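Local coordinates for protein MFP2b (Ascaris suum, PDB 2BJR) that probably enhances the polymerisation of major sperm protein that drives amoeboid motility in nematode sperm, and binds a zinc ion, at residues A[29-34]-A[230-235]; A[211-216]-A[323-328]; A[241-246]-A[261-266]; A[249-254]-A[267-272]. One frame throughout, in Å; residues are numbered along the deposited sequence.

Contact 1 of 4, residues A[29-34]-A[230-235]; sequences GQQNMY and VALWYQ
N32 and Y234 meet as an amide-on-ring stack where the loop 29-34, which leads into strand 34-40, packs on strand 230-235 of a curled antiparallel sheet. The two segments belong to different cytosolic motility protein regions of the chain, so the contact ties its two related halves together. In the stack, ND2 of N32 sits over the centre of the Y234 ring, 3.4 Å above its plane, and the amide and ring planes are only 20° apart. The near-parallel planes make this a flat stack rather than an N-H pointed at the ring. CG of N32 lies anti to its own backbone N (chi1 -174°), a setting that carries the amide out across the ring. OD1 of N32 accepts a hydrogen bond from the backbone N of N51, which helps to fix how the amide is turned.

Polar and apolar atoms mix on the Q31 side. Q31 bends at chi2 (65°), and its amide nitrogen is hydrogen-bonded to OE1 of Q270 on the adjacent strand 268-274. While held there, NE2 of Q31 also packs against CD2 of L232 at 3.5 Å, and CG of Q31 lies 3.8 Å from the same methyl, CD2 of L232. W195 touches both Q31 and L232, and P239 touches both L232 and Y234, continuing the packing beyond the two segments.

OH of Y234 touches two aliphatic carbons, CB of N32 at 3.5 Å and, at the ring edge, CG of Q31 at 3.1 Å, which lie about at right angles as seen from the oxygen.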
loop_
_atom_site.group_PDB
_atom_site.type_symbol
_atom_site.label_atom_id
_atom_site.label_comp_id
_atom_site.label_asym_id
_atom_site.label_seq_id
_atom_site.Cartn_x
_atom_site.Cartn_y
_atom_site.Cartn_z
ATOM N N GLY A 29 5.576 0.685 -5.698
ATOM C CA GLY A 29 4.446 1.065 -6.535
ATOM C C GLY A 29 3.187 0.230 -6.381
ATOM O O GLY A 29 2.147 0.546 -7.007
ATOM N N GLN A 30 3.208 -0.799 -5.537
ATOM C CA GLN A 30 2.085 -1.718 -5.460
ATOM C C GLN A 30 1.242 -1.438 -4.240
ATOM O O GLN A 30 1.770 -1.133 -3.167
ATOM C CB GLN A 30 2.573 -3.188 -5.470
ATOM C CG GLN A 30 3.625 -3.492 -6.548
ATOM C CD GLN A 30 3.157 -3.081 -7.944
ATOM O OE1 GLN A 30 2.040 -3.440 -8.361
ATOM N NE2 GLN A 30 3.976 -2.308 -8.641
ATOM N N GLN A 31 -0.075 -1.598 -4.381
ATOM C CA GLN A 31 -0.987 -1.221 -3.312
ATOM C C GLN A 31 -1.005 -2.203 -2.158
ATOM O O GLN A 31 -1.158 -1.797 -1.018
ATOM C CB GLN A 31 -2.417 -1.044 -3.854
ATOM C CG GLN A 31 -3.370 -0.392 -2.854
ATOM C CD GLN A 31 -2.951 1.066 -2.533
ATOM O OE1 GLN A 31 -2.846 1.868 -3.453
ATOM N NE2 GLN A 31 -2.660 1.365 -1.282
ATOM N N ASN A 32 -0.858 -3.505 -2.465
ATOM C CA ASN A 32 -1.114 -4.528 -1.480
ATOM C C ASN A 32 -0.259 -5.735 -1.742
ATOM O O ASN A 32 -0.769 -6.834 -1.971
ATOM C CB ASN A 32 -2.555 -4.877 -1.493
ATOM C CG ASN A 32 -2.968 -5.854 -0.381
ATOM O OD1 ASN A 32 -2.371 -5.893 0.678
ATOM N ND2 ASN A 32 -4.053 -6.624 -0.637
HETATM N N MSE A 33 1.033 -5.498 -1.783
HETATM C CA MSE A 33 2.004 -6.541 -2.100
HETATM C C MSE A 33 3.269 -6.195 -1.323
HETATM O O MSE A 33 3.830 -5.122 -1.535
HETATM C CB MSE A 33 2.272 -6.604 -3.606
HETATM C CG MSE A 33 3.156 -7.745 -4.021
HETATM SE SE MSE A 33 3.276 -7.817 -5.978
HETATM C CE MSE A 33 1.320 -8.203 -6.295
ATOM N N TYR A 34 3.732 -7.124 -0.455
ATOM C CA TYR A 34 4.840 -6.887 0.465
ATOM C C TYR A 34 5.911 -7.972 0.288
ATOM O O TYR A 34 5.589 -9.109 -0.033
ATOM C CB TYR A 34 4.370 -6.838 1.926
ATOM C CG TYR A 34 3.241 -5.864 2.193
ATOM C CD1 TYR A 34 1.917 -6.193 1.924
ATOM C CD2 TYR A 34 3.491 -4.639 2.784
ATOM C CE1 TYR A 34 0.888 -5.296 2.164
ATOM C CE2 TYR A 34 2.475 -3.763 3.047
ATOM C CZ TYR A 34 1.202 -4.083 2.757
ATOM O OH TYR A 34 0.230 -3.196 3.099
ATOM N N VAL A 230 -9.420 8.982 5.834
ATOM C CA VAL A 230 -9.436 7.941 4.812
ATOM C C VAL A 230 -8.507 6.758 5.123
ATOM O O VAL A 230 -7.332 6.934 5.413
ATOM C CB VAL A 230 -8.994 8.548 3.487
ATOM C CG1 VAL A 230 -8.901 7.415 2.375
ATOM C CG2 VAL A 230 -9.982 9.612 3.043
ATOM N N ALA A 231 -9.048 5.554 5.014
ATOM C CA ALA A 231 -8.279 4.323 5.202
ATOM C C ALA A 231 -8.784 3.307 4.201
ATOM O O ALA A 231 -9.933 3.403 3.728
ATOM C CB ALA A 231 -8.468 3.831 6.605
ATOM N N LEU A 232 -7.912 2.332 3.901
ATOM C CA LEU A 232 -8.147 1.234 3.000
ATOM C C LEU A 232 -7.948 -0.094 3.696
ATOM O O LEU A 232 -7.018 -0.262 4.474
ATOM C CB LEU A 232 -7.176 1.323 1.856
ATOM C CG LEU A 232 -7.049 0.199 0.829
ATOM C CD1 LEU A 232 -8.267 0.173 -0.015
ATOM C CD2 LEU A 232 -5.761 0.346 0.026
ATOM N N TRP A 233 -8.877 -1.002 3.436
ATOM C CA TRP A 233 -8.844 -2.366 3.931
ATOM C C TRP A 233 -9.125 -3.266 2.709
ATOM O O TRP A 233 -9.387 -2.766 1.608
ATOM C CB TRP A 233 -9.972 -2.506 4.894
ATOM C CG TRP A 233 -9.926 -3.589 5.859
ATOM C CD1 TRP A 233 -8.855 -4.031 6.540
ATOM C CD2 TRP A 233 -11.040 -4.345 6.308
ATOM N NE1 TRP A 233 -9.227 -5.013 7.428
ATOM C CE2 TRP A 233 -10.570 -5.238 7.292
ATOM C CE3 TRP A 233 -12.409 -4.331 6.015
ATOM C CZ2 TRP A 233 -11.417 -6.100 7.994
ATOM C CZ3 TRP A 233 -13.257 -5.205 6.704
ATOM C CH2 TRP A 233 -12.753 -6.085 7.674
ATOM N N TYR A 234 -9.097 -4.587 2.922
ATOM C CA TYR A 234 -9.332 -5.560 1.865
ATOM C C TYR A 234 -10.265 -6.659 2.362
ATOM O O TYR A 234 -10.111 -7.104 3.474
ATOM C CB TYR A 234 -8.009 -6.144 1.429
ATOM C CG TYR A 234 -7.284 -5.251 0.485
ATOM C CD1 TYR A 234 -6.346 -4.315 0.963
ATOM C CD2 TYR A 234 -7.486 -5.341 -0.889
ATOM C CE1 TYR A 234 -5.729 -3.435 0.123
ATOM C CE2 TYR A 234 -6.790 -4.483 -1.762
ATOM C CZ TYR A 234 -5.952 -3.512 -1.232
ATOM O OH TYR A 234 -5.259 -2.686 -2.057
ATOM N N GLN A 235 -11.223 -7.059 1.538
ATOM C CA GLN A 235 -12.071 -8.223 1.812
ATOM C C GLN A 235 -12.193 -9.023 0.534
ATOM O O GLN A 235 -12.584 -8.493 -0.502
ATOM C CB GLN A 235 -13.484 -7.809 2.220
ATOM C CG GLN A 235 -13.654 -7.454 3.666
ATOM C CD GLN A 235 -13.429 -8.638 4.628
ATOM O OE1 GLN A 235 -13.622 -9.785 4.266
ATOM N NE2 GLN A 235 -12.952 -8.342 5.820
#

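Contact 2 of 4, residues A[211-216]-A[323-328]; sequences VRALGR and EILGKA
R216 grips the carboxylate of E323 end-on with both terminal nitrogens, one to each oxygen. NH2 of R216 donates to OE2 of E323 over 2.7 Å, nearly straight at 168°, and NH1 of R216 donates to OE1 of E323 over 3.0 Å. Both oxygens lie near the guanidinium plane and are met on their syn sides, but the two flat groups are twisted 38° apart, so the paired bonds leave the carboxylate plane. The R216 chain runs extended from CG to NE, which lets an arginine on the exposed side of the loop reach the strand. OE1 of E323 takes a second hydrogen bond from the backbone N of D219, so the same loop holds this carboxylate twice.

L214 packs beside the bridge. Its CD1 methyl lies 3.4 Å above one face of the R216 guanidinium, offset toward the rim, and 3.7 Å from OE2 of E323; the methyl thus lies against one side of the ion pair. Farther in, A213 and L325 meet through their CB atoms at 4.2 Å, and V316 of strand 313-319 touches both A213 and L214.

The loop's tight shape brings these groups together: the backbone N of G215 bonds to O of R212 at 2.9 Å, turning the chain so that A213 and L214 lean on the strand while R216 comes round from the side. Overall, a turn in the connection between strands 209-210 and 229-235 is docked on strand 322-329, a salt bridge over an apolar patch joining two curled antiparallel sheets within the second half of the chain.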
loop_
_atom_site.group_PDB
_atom_site.type_symbol
_atom_site.label_atom_id
_atom_site.label_comp_id
_atom_site.label_asym_id
_atom_site.label_seq_id
_atom_site.Cartn_x
_atom_site.Cartn_y
_atom_site.Cartn_z
ATOM N N VAL A 211 -5.794 12.136 6.011
ATOM C CA VAL A 211 -6.617 12.949 5.169
ATOM C C VAL A 211 -8.036 12.938 5.696
ATOM O O VAL A 211 -8.731 11.896 5.681
ATOM C CB VAL A 211 -6.548 12.464 3.702
ATOM C CG1 VAL A 211 -7.522 13.255 2.848
ATOM C CG2 VAL A 211 -5.076 12.565 3.138
ATOM N N ARG A 212 -8.493 14.119 6.151
ATOM C CA ARG A 212 -9.769 14.225 6.840
ATOM C C ARG A 212 -10.925 14.436 5.876
ATOM O O ARG A 212 -10.791 15.179 4.917
ATOM C CB ARG A 212 -9.750 15.412 7.804
ATOM C CG ARG A 212 -11.010 15.474 8.680
ATOM C CD ARG A 212 -10.822 16.272 9.970
ATOM N NE ARG A 212 -10.259 17.602 9.717
ATOM C CZ ARG A 212 -10.329 18.654 10.558
ATOM N NH1 ARG A 212 -11.017 18.595 11.667
ATOM N NH2 ARG A 212 -9.712 19.787 10.254
ATOM N N ALA A 213 -12.030 13.743 6.100
ATOM C CA ALA A 213 -13.218 13.859 5.323
ATOM C C ALA A 213 -13.582 15.346 5.183
ATOM O O ALA A 213 -13.756 16.011 6.209
ATOM C CB ALA A 213 -14.320 13.122 5.957
ATOM N N LEU A 214 -13.681 15.821 3.926
ATOM C CA LEU A 214 -14.067 17.191 3.580
ATOM C C LEU A 214 -13.102 18.261 4.100
ATOM O O LEU A 214 -13.402 19.480 4.041
ATOM C CB LEU A 214 -15.503 17.505 4.061
ATOM C CG LEU A 214 -16.674 16.662 3.595
ATOM C CD1 LEU A 214 -18.043 17.209 4.003
ATOM C CD2 LEU A 214 -16.572 16.485 2.080
ATOM N N GLY A 215 -11.958 17.837 4.634
ATOM C CA GLY A 215 -11.029 18.767 5.282
ATOM C C GLY A 215 -11.524 19.470 6.531
ATOM O O GLY A 215 -11.047 20.561 6.871
ATOM N N ARG A 216 -12.497 18.891 7.216
ATOM C CA ARG A 216 -13.089 19.526 8.383
ATOM C C ARG A 216 -13.863 18.514 9.202
ATOM O O ARG A 216 -14.111 17.399 8.766
ATOM C CB ARG A 216 -14.046 20.664 7.924
ATOM C CG ARG A 216 -15.216 20.207 6.994
ATOM C CD ARG A 216 -16.333 21.225 6.969
ATOM N NE ARG A 216 -17.409 21.019 6.008
ATOM C CZ ARG A 216 -18.445 20.227 6.180
ATOM N NH1 ARG A 216 -18.559 19.500 7.267
ATOM N NH2 ARG A 216 -19.387 20.163 5.235
ATOM N N GLU A 323 -23.357 13.832 7.037
ATOM C CA GLU A 323 -22.130 13.526 6.310
ATOM C C GLU A 323 -21.422 12.346 6.958
ATOM O O GLU A 323 -21.291 12.327 8.164
ATOM C CB GLU A 323 -21.215 14.717 6.381
ATOM C CG GLU A 323 -21.758 15.948 5.663
ATOM C CD GLU A 323 -21.168 17.248 6.141
ATOM O OE1 GLU A 323 -20.542 17.281 7.208
ATOM O OE2 GLU A 323 -21.340 18.251 5.410
ATOM N N ILE A 324 -20.925 11.408 6.154
ATOM C CA ILE A 324 -20.327 10.171 6.665
ATOM C C ILE A 324 -19.391 9.573 5.633
ATOM O O ILE A 324 -19.755 9.389 4.477
ATOM C CB ILE A 324 -21.408 9.186 7.111
ATOM C CG1 ILE A 324 -20.810 7.877 7.656
ATOM C CG2 ILE A 324 -22.380 8.880 5.984
ATOM C CD1 ILE A 324 -20.086 8.072 8.919
ATOM N N LEU A 325 -18.162 9.272 6.063
ATOM C CA LEU A 325 -17.130 8.797 5.173
ATOM C C LEU A 325 -17.219 7.276 4.894
ATOM O O LEU A 325 -17.223 6.451 5.823
ATOM C CB LEU A 325 -15.767 9.149 5.741
ATOM C CG LEU A 325 -14.549 8.711 4.962
ATOM C CD1 LEU A 325 -14.541 9.366 3.594
ATOM C CD2 LEU A 325 -13.225 9.009 5.654
ATOM N N GLY A 326 -17.268 6.961 3.603
ATOM C CA GLY A 326 -17.214 5.583 3.116
ATOM C C GLY A 326 -16.562 5.495 1.743
ATOM O O GLY A 326 -15.473 6.010 1.516
ATOM N N LYS A 327 -17.176 4.774 0.834
ATOM C CA LYS A 327 -16.488 4.473 -0.427
ATOM C C LYS A 327 -17.441 4.663 -1.614
ATOM O O LYS A 327 -18.654 4.594 -1.443
ATOM C CB LYS A 327 -15.915 3.043 -0.353
ATOM C CG LYS A 327 -17.011 1.908 -0.482
ATOM C CD LYS A 327 -16.429 0.526 -0.124
ATOM C CE LYS A 327 -17.490 -0.591 -0.262
ATOM N NZ LYS A 327 -17.700 -0.976 -1.719
ATOM N N ALA A 328 -16.900 4.831 -2.822
ATOM C CA ALA A 328 -17.731 4.885 -4.046
ATOM C C ALA A 328 -16.962 4.291 -5.200
ATOM O O ALA A 328 -15.714 4.317 -5.238
ATOM C CB ALA A 328 -18.124 6.331 -4.392
#

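Contact 3 of 4, residues A[241-246]-A[261-266]; sequences MGRIWN and EYRQKI
W245 brings the CZ2-CH2 bond of its six-membered ring over one face of the R263 guanidinium, CH2 of W245 standing 3.5 Å above that plane and offset toward the rim, while OE2 of E261 lies at the guanidinium edge, in plane. The site is on one side of an antiparallel meander: strands 238-247 and 260-262 flank 250-257, and long side chains reach across it. The ring and guanidinium planes are inclined at 46°, so the pair is not a parallel stack; CZ2 of W245 and NH1 of R263 approach to 3.6 Å. A bend at chi3 (139°) turns the R263 head group toward the tryptophan.

E224 forms salt bridges with both R243 and R263, and this shared carboxylate probably offsets the closeness of the two arginines. NH2 of R243 and NH2 of R263 are 4.5 Å apart. R243 also donates through NH2 to O of G338, and OE1 of E261 accepts from N of G341, both in the hairpin of the neighbouring sheet. NE of R263 and OE2 of E261 make a long salt bridge of 3.7 Å; the same OE2 of E261 stays 4.4 Å from NH2 of R243.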
loop_
_atom_site.group_PDB
_atom_site.type_symbol
_atom_site.label_atom_id
_atom_site.label_comp_id
_atom_site.label_asym_id
_atom_site.label_seq_id
_atom_site.Cartn_x
_atom_site.Cartn_y
_atom_site.Cartn_z
HETATM N N MSE A 241 -12.594 1.199 0.845
HETATM C CA MSE A 241 -12.321 2.458 1.513
HETATM C C MSE A 241 -13.305 2.633 2.658
HETATM O O MSE A 241 -14.439 2.230 2.626
HETATM C CB MSE A 241 -12.399 3.673 0.594
HETATM C CG MSE A 241 -11.464 3.672 -0.519
HETATM SE SE MSE A 241 -9.638 3.972 -0.025
HETATM C CE MSE A 241 -8.989 3.919 -1.823
ATOM N N GLY A 242 -12.807 3.183 3.735
ATOM C CA GLY A 242 -13.634 3.438 4.848
ATOM C C GLY A 242 -13.034 4.517 5.713
ATOM O O GLY A 242 -12.269 5.353 5.239
ATOM N N ARG A 243 -13.428 4.520 6.984
ATOM C CA ARG A 243 -13.083 5.608 7.884
ATOM C C ARG A 243 -12.341 5.168 9.123
ATOM O O ARG A 243 -12.633 4.103 9.674
ATOM C CB ARG A 243 -14.360 6.342 8.266
ATOM C CG ARG A 243 -15.353 5.647 9.161
ATOM C CD ARG A 243 -16.622 6.464 9.394
ATOM N NE ARG A 243 -17.628 5.740 10.178
ATOM C CZ ARG A 243 -18.482 4.855 9.659
ATOM N NH1 ARG A 243 -18.462 4.589 8.358
ATOM N NH2 ARG A 243 -19.350 4.227 10.418
ATOM N N ILE A 244 -11.361 5.971 9.544
ATOM C CA ILE A 244 -10.773 5.866 10.873
ATOM C C ILE A 244 -11.003 7.122 11.706
ATOM O O ILE A 244 -11.288 8.191 11.171
ATOM C CB ILE A 244 -9.301 5.534 10.854
ATOM C CG1 ILE A 244 -8.524 6.596 10.093
ATOM C CG2 ILE A 244 -9.086 4.145 10.263
ATOM C CD1 ILE A 244 -7.005 6.543 10.287
ATOM N N TRP A 245 -10.941 6.950 13.036
ATOM C CA TRP A 245 -10.974 8.088 13.958
ATOM C C TRP A 245 -10.113 7.725 15.146
ATOM O O TRP A 245 -9.795 6.544 15.378
ATOM C CB TRP A 245 -12.389 8.402 14.400
ATOM C CG TRP A 245 -13.079 7.288 15.120
ATOM C CD1 TRP A 245 -13.252 7.181 16.476
ATOM C CD2 TRP A 245 -13.722 6.139 14.550
ATOM N NE1 TRP A 245 -13.952 6.038 16.780
ATOM C CE2 TRP A 245 -14.260 5.380 15.620
ATOM C CE3 TRP A 245 -13.900 5.663 13.245
ATOM C CZ2 TRP A 245 -14.946 4.166 15.426
ATOM C CZ3 TRP A 245 -14.571 4.462 13.053
ATOM C CH2 TRP A 245 -15.116 3.734 14.139
ATOM N N ASN A 246 -9.743 8.760 15.891
ATOM C CA ASN A 246 -8.844 8.632 17.010
ATOM C C ASN A 246 -9.710 8.350 18.244
ATOM O O ASN A 246 -10.471 9.192 18.683
ATOM C CB ASN A 246 -8.007 9.881 17.124
ATOM C CG ASN A 246 -6.973 9.813 18.264
ATOM O OD1 ASN A 246 -6.960 8.867 19.045
ATOM N ND2 ASN A 246 -6.090 10.786 18.314
ATOM N N GLU A 261 -21.267 -4.404 8.143
ATOM C CA GLU A 261 -20.432 -3.434 8.798
ATOM C C GLU A 261 -19.353 -4.165 9.556
ATOM O O GLU A 261 -19.623 -5.179 10.214
ATOM C CB GLU A 261 -21.240 -2.619 9.761
ATOM C CG GLU A 261 -20.433 -1.587 10.515
ATOM C CD GLU A 261 -21.246 -0.819 11.546
ATOM O OE1 GLU A 261 -21.881 -1.463 12.389
ATOM O OE2 GLU A 261 -21.176 0.413 11.569
ATOM N N TYR A 262 -18.131 -3.635 9.487
ATOM C CA TYR A 262 -16.982 -4.173 10.188
ATOM C C TYR A 262 -16.420 -3.068 11.047
ATOM O O TYR A 262 -15.950 -2.049 10.517
ATOM C CB TYR A 262 -15.929 -4.640 9.197
ATOM C CG TYR A 262 -16.372 -5.717 8.260
ATOM C CD1 TYR A 262 -17.049 -5.407 7.095
ATOM C CD2 TYR A 262 -16.122 -7.062 8.537
ATOM C CE1 TYR A 262 -17.455 -6.368 6.238
ATOM C CE2 TYR A 262 -16.491 -8.037 7.649
ATOM C CZ TYR A 262 -17.173 -7.688 6.506
ATOM O OH TYR A 262 -17.575 -8.663 5.619
ATOM N N ARG A 263 -16.503 -3.246 12.367
ATOM C CA ARG A 263 -16.019 -2.263 13.362
ATOM C C ARG A 263 -15.085 -2.894 14.392
ATOM O O ARG A 263 -14.642 -2.214 15.276
ATOM C CB ARG A 263 -17.195 -1.723 14.199
ATOM C CG ARG A 263 -18.099 -0.683 13.603
ATOM C CD ARG A 263 -18.935 0.075 14.675
ATOM N NE ARG A 263 -19.052 1.520 14.422
ATOM C CZ ARG A 263 -18.561 2.489 15.186
ATOM N NH1 ARG A 263 -17.869 2.263 16.311
ATOM N NH2 ARG A 263 -18.767 3.730 14.825
ATOM N N GLN A 264 -14.835 -4.188 14.336
ATOM C CA GLN A 264 -13.890 -4.813 15.258
ATOM C C GLN A 264 -13.098 -5.908 14.559
ATOM O O GLN A 264 -13.494 -6.389 13.496
ATOM C CB GLN A 264 -14.638 -5.390 16.492
ATOM C CG GLN A 264 -15.562 -6.540 16.190
ATOM C CD GLN A 264 -16.360 -7.062 17.453
ATOM O OE1 GLN A 264 -15.785 -7.275 18.536
ATOM N NE2 GLN A 264 -17.660 -7.263 17.287
ATOM N N LYS A 265 -11.955 -6.250 15.156
ATOM C CA LYS A 265 -11.034 -7.265 14.656
ATOM C C LYS A 265 -10.589 -6.919 13.219
ATOM O O LYS A 265 -10.491 -7.786 12.348
ATOM C CB LYS A 265 -11.652 -8.654 14.738
ATOM C CG LYS A 265 -11.893 -9.122 16.195
ATOM C CD LYS A 265 -12.401 -10.567 16.249
ATOM C CE LYS A 265 -13.033 -10.875 17.605
ATOM N NZ LYS A 265 -13.734 -12.191 17.605
ATOM N N ILE A 266 -10.354 -5.639 12.994
ATOM C CA ILE A 266 -10.096 -5.128 11.644
ATOM C C ILE A 266 -8.650 -5.440 11.217
ATOM O O ILE A 266 -8.369 -5.753 10.035
ATOM C CB ILE A 266 -10.352 -3.576 11.624
ATOM C CG1 ILE A 266 -11.820 -3.220 11.825
ATOM C CG2 ILE A 266 -9.854 -2.969 10.297
ATOM C CD1 ILE A 266 -12.708 -3.966 11.045
#

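Contact 4 of 4, residues A[249-254]-A[267-272]; sequences GKIAAC and GSIQIL
I251 overlaps two isoleucines of strand 268-272 with separate branches, its CG2 methyl lying against I269 and its CD1 methyl against I271. CG2 of I251 and CD1 of I269 are 3.9 Å apart, and there the two side chains run alongside one another, pointing opposite ways. With I271 the meeting is tip to tip: CD1 of I251 and CD1 of I271 also stand 3.9 Å apart, each at the end of a chain reaching out from its own strand. Both separations are ordinary methyl-to-methyl packing distances, so the fit is close without strain.

The torsions sort the branches. In I251, CG1 lies anti to the carbonyl carbon (chi1 -60°), which sends CD1 one way and CG2 the other, so that one residue meets both partners. I269 differs from I271 in its first torsion: its CG1 sits between the backbone N and the carbonyl carbon (chi1 61°), and from there CD1 extends to the CG2 branch of I251.

All three isoleucines are buried, and the contact is wholly apolar. The two strands are not paired with each other; strands 229-235 and 238-247 stand between them in the sheet order, and the isoleucines meet across the inside of its curl. I244 of strand 238-247 touches A253, I269 and I271 from within this core, W204 packs on I251, F198 of strand 194-199 touches I271, and W233 of strand 229-235 lies against I269.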
loop_
_atom_site.group_PDB
_atom_site.type_symbol
_atom_site.label_atom_id
_atom_site.label_comp_id
_atom_site.label_asym_id
_atom_site.label_seq_id
_atom_site.Cartn_x
_atom_site.Cartn_y
_atom_site.Cartn_z
ATOM N N GLY A 249 -6.541 7.942 21.710
ATOM C CA GLY A 249 -5.157 7.860 21.277
ATOM C C GLY A 249 -4.838 6.686 20.341
ATOM O O GLY A 249 -3.708 6.569 19.886
ATOM N N LYS A 250 -5.845 5.850 20.064
ATOM C CA LYS A 250 -5.703 4.601 19.309
ATOM C C LYS A 250 -6.492 4.706 17.986
ATOM O O LYS A 250 -7.559 5.328 17.915
ATOM C CB LYS A 250 -6.234 3.430 20.128
ATOM C CG LYS A 250 -5.354 3.126 21.394
ATOM C CD LYS A 250 -5.875 1.898 22.125
ATOM C CE LYS A 250 -5.206 1.635 23.511
ATOM N NZ LYS A 250 -5.546 0.251 24.014
ATOM N N ILE A 251 -5.987 4.071 16.957
ATOM C CA ILE A 251 -6.728 3.984 15.680
ATOM C C ILE A 251 -7.970 3.091 15.814
ATOM O O ILE A 251 -7.892 1.922 16.199
ATOM C CB ILE A 251 -5.788 3.460 14.583
ATOM C CG1 ILE A 251 -4.603 4.397 14.407
ATOM C CG2 ILE A 251 -6.569 3.279 13.213
ATOM C CD1 ILE A 251 -3.453 3.778 13.650
ATOM N N ALA A 252 -9.129 3.641 15.492
ATOM C CA ALA A 252 -10.356 2.902 15.380
ATOM C C ALA A 252 -10.863 3.073 13.955
ATOM O O ALA A 252 -10.616 4.098 13.345
ATOM C CB ALA A 252 -11.371 3.430 16.355
ATOM N N ALA A 253 -11.567 2.061 13.449
ATOM C CA ALA A 253 -11.987 2.032 12.047
ATOM C C ALA A 253 -13.378 1.453 11.876
ATOM O O ALA A 253 -13.876 0.648 12.711
ATOM C CB ALA A 253 -10.965 1.244 11.204
ATOM N N CYS A 254 -13.993 1.804 10.742
ATOM C CA CYS A 254 -15.207 1.146 10.290
ATOM C C CYS A 254 -15.244 1.043 8.779
ATOM O O CYS A 254 -14.990 2.021 8.092
ATOM C CB CYS A 254 -16.456 1.907 10.749
ATOM S SG CYS A 254 -17.994 1.071 10.276
ATOM N N GLY A 267 -7.717 -5.354 12.160
ATOM C CA GLY A 267 -6.335 -5.742 11.899
ATOM C C GLY A 267 -5.616 -4.687 11.035
ATOM O O GLY A 267 -5.773 -3.486 11.249
ATOM N N SER A 268 -4.859 -5.162 10.056
ATOM C CA SER A 268 -4.025 -4.322 9.207
ATOM C C SER A 268 -4.856 -3.462 8.229
ATOM O O SER A 268 -5.713 -3.981 7.528
ATOM C CB SER A 268 -3.016 -5.164 8.445
ATOM O OG SER A 268 -1.956 -5.609 9.290
ATOM N N ILE A 269 -4.594 -2.152 8.229
ATOM C CA ILE A 269 -5.208 -1.190 7.305
ATOM C C ILE A 269 -4.138 -0.295 6.713
ATOM O O ILE A 269 -2.976 -0.354 7.106
ATOM C CB ILE A 269 -6.248 -0.281 8.001
ATOM C CG1 ILE A 269 -5.581 0.540 9.102
ATOM C CG2 ILE A 269 -7.405 -1.121 8.505
ATOM C CD1 ILE A 269 -6.502 1.671 9.610
ATOM N N GLN A 270 -4.524 0.503 5.714
ATOM C CA GLN A 270 -3.598 1.476 5.126
ATOM C C GLN A 270 -4.216 2.863 5.310
ATOM O O GLN A 270 -5.393 3.067 5.010
ATOM C CB GLN A 270 -3.324 1.170 3.681
ATOM C CG GLN A 270 -2.628 -0.192 3.498
ATOM C CD GLN A 270 -2.388 -0.526 2.027
ATOM O OE1 GLN A 270 -2.130 0.359 1.248
ATOM N NE2 GLN A 270 -2.399 -1.822 1.677
ATOM N N ILE A 271 -3.421 3.780 5.812
ATOM C CA ILE A 271 -3.898 5.124 6.054
ATOM C C ILE A 271 -3.320 6.073 5.026
ATOM O O ILE A 271 -2.099 6.133 4.809
ATOM C CB ILE A 271 -3.545 5.579 7.465
ATOM C CG1 ILE A 271 -4.250 4.694 8.532
ATOM C CG2 ILE A 271 -3.928 7.073 7.643
ATOM C CD1 ILE A 271 -3.905 4.989 9.990
ATOM N N LEU A 272 -4.202 6.873 4.407
ATOM C CA LEU A 272 -3.763 7.819 3.389
ATOM C C LEU A 272 -3.103 9.044 4.077
ATOM O O LEU A 272 -3.631 9.548 5.060
ATOM C CB LEU A 272 -4.959 8.266 2.503
ATOM C CG LEU A 272 -4.611 9.210 1.372
ATOM C CD1 LEU A 272 -3.720 8.559 0.394
ATOM C CD2 LEU A 272 -5.857 9.669 0.679
#

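Contacts 1, 3 and 4 share one curled antiparallel sheet, in which strand 229-235 pairs with both 238-247 and 268-274, and 250-257 lies between 238-247 and 260-262. Contacts 3 and 4 are nearest, their centres about 7 Å apart; their segments alternate along the chain. Contact 1 closes before either opens and links this sheet to the first half of the chain, about 12 Å from contact 4 between centres. Contact 2, about 18 Å from contact 1 between centres, crosses it in chain order, encloses contacts 3 and 4, and reaches the following sheet. Contacts 2 to 4 lie within the second half and contact 1 joins it to the first, all away from the zinc site.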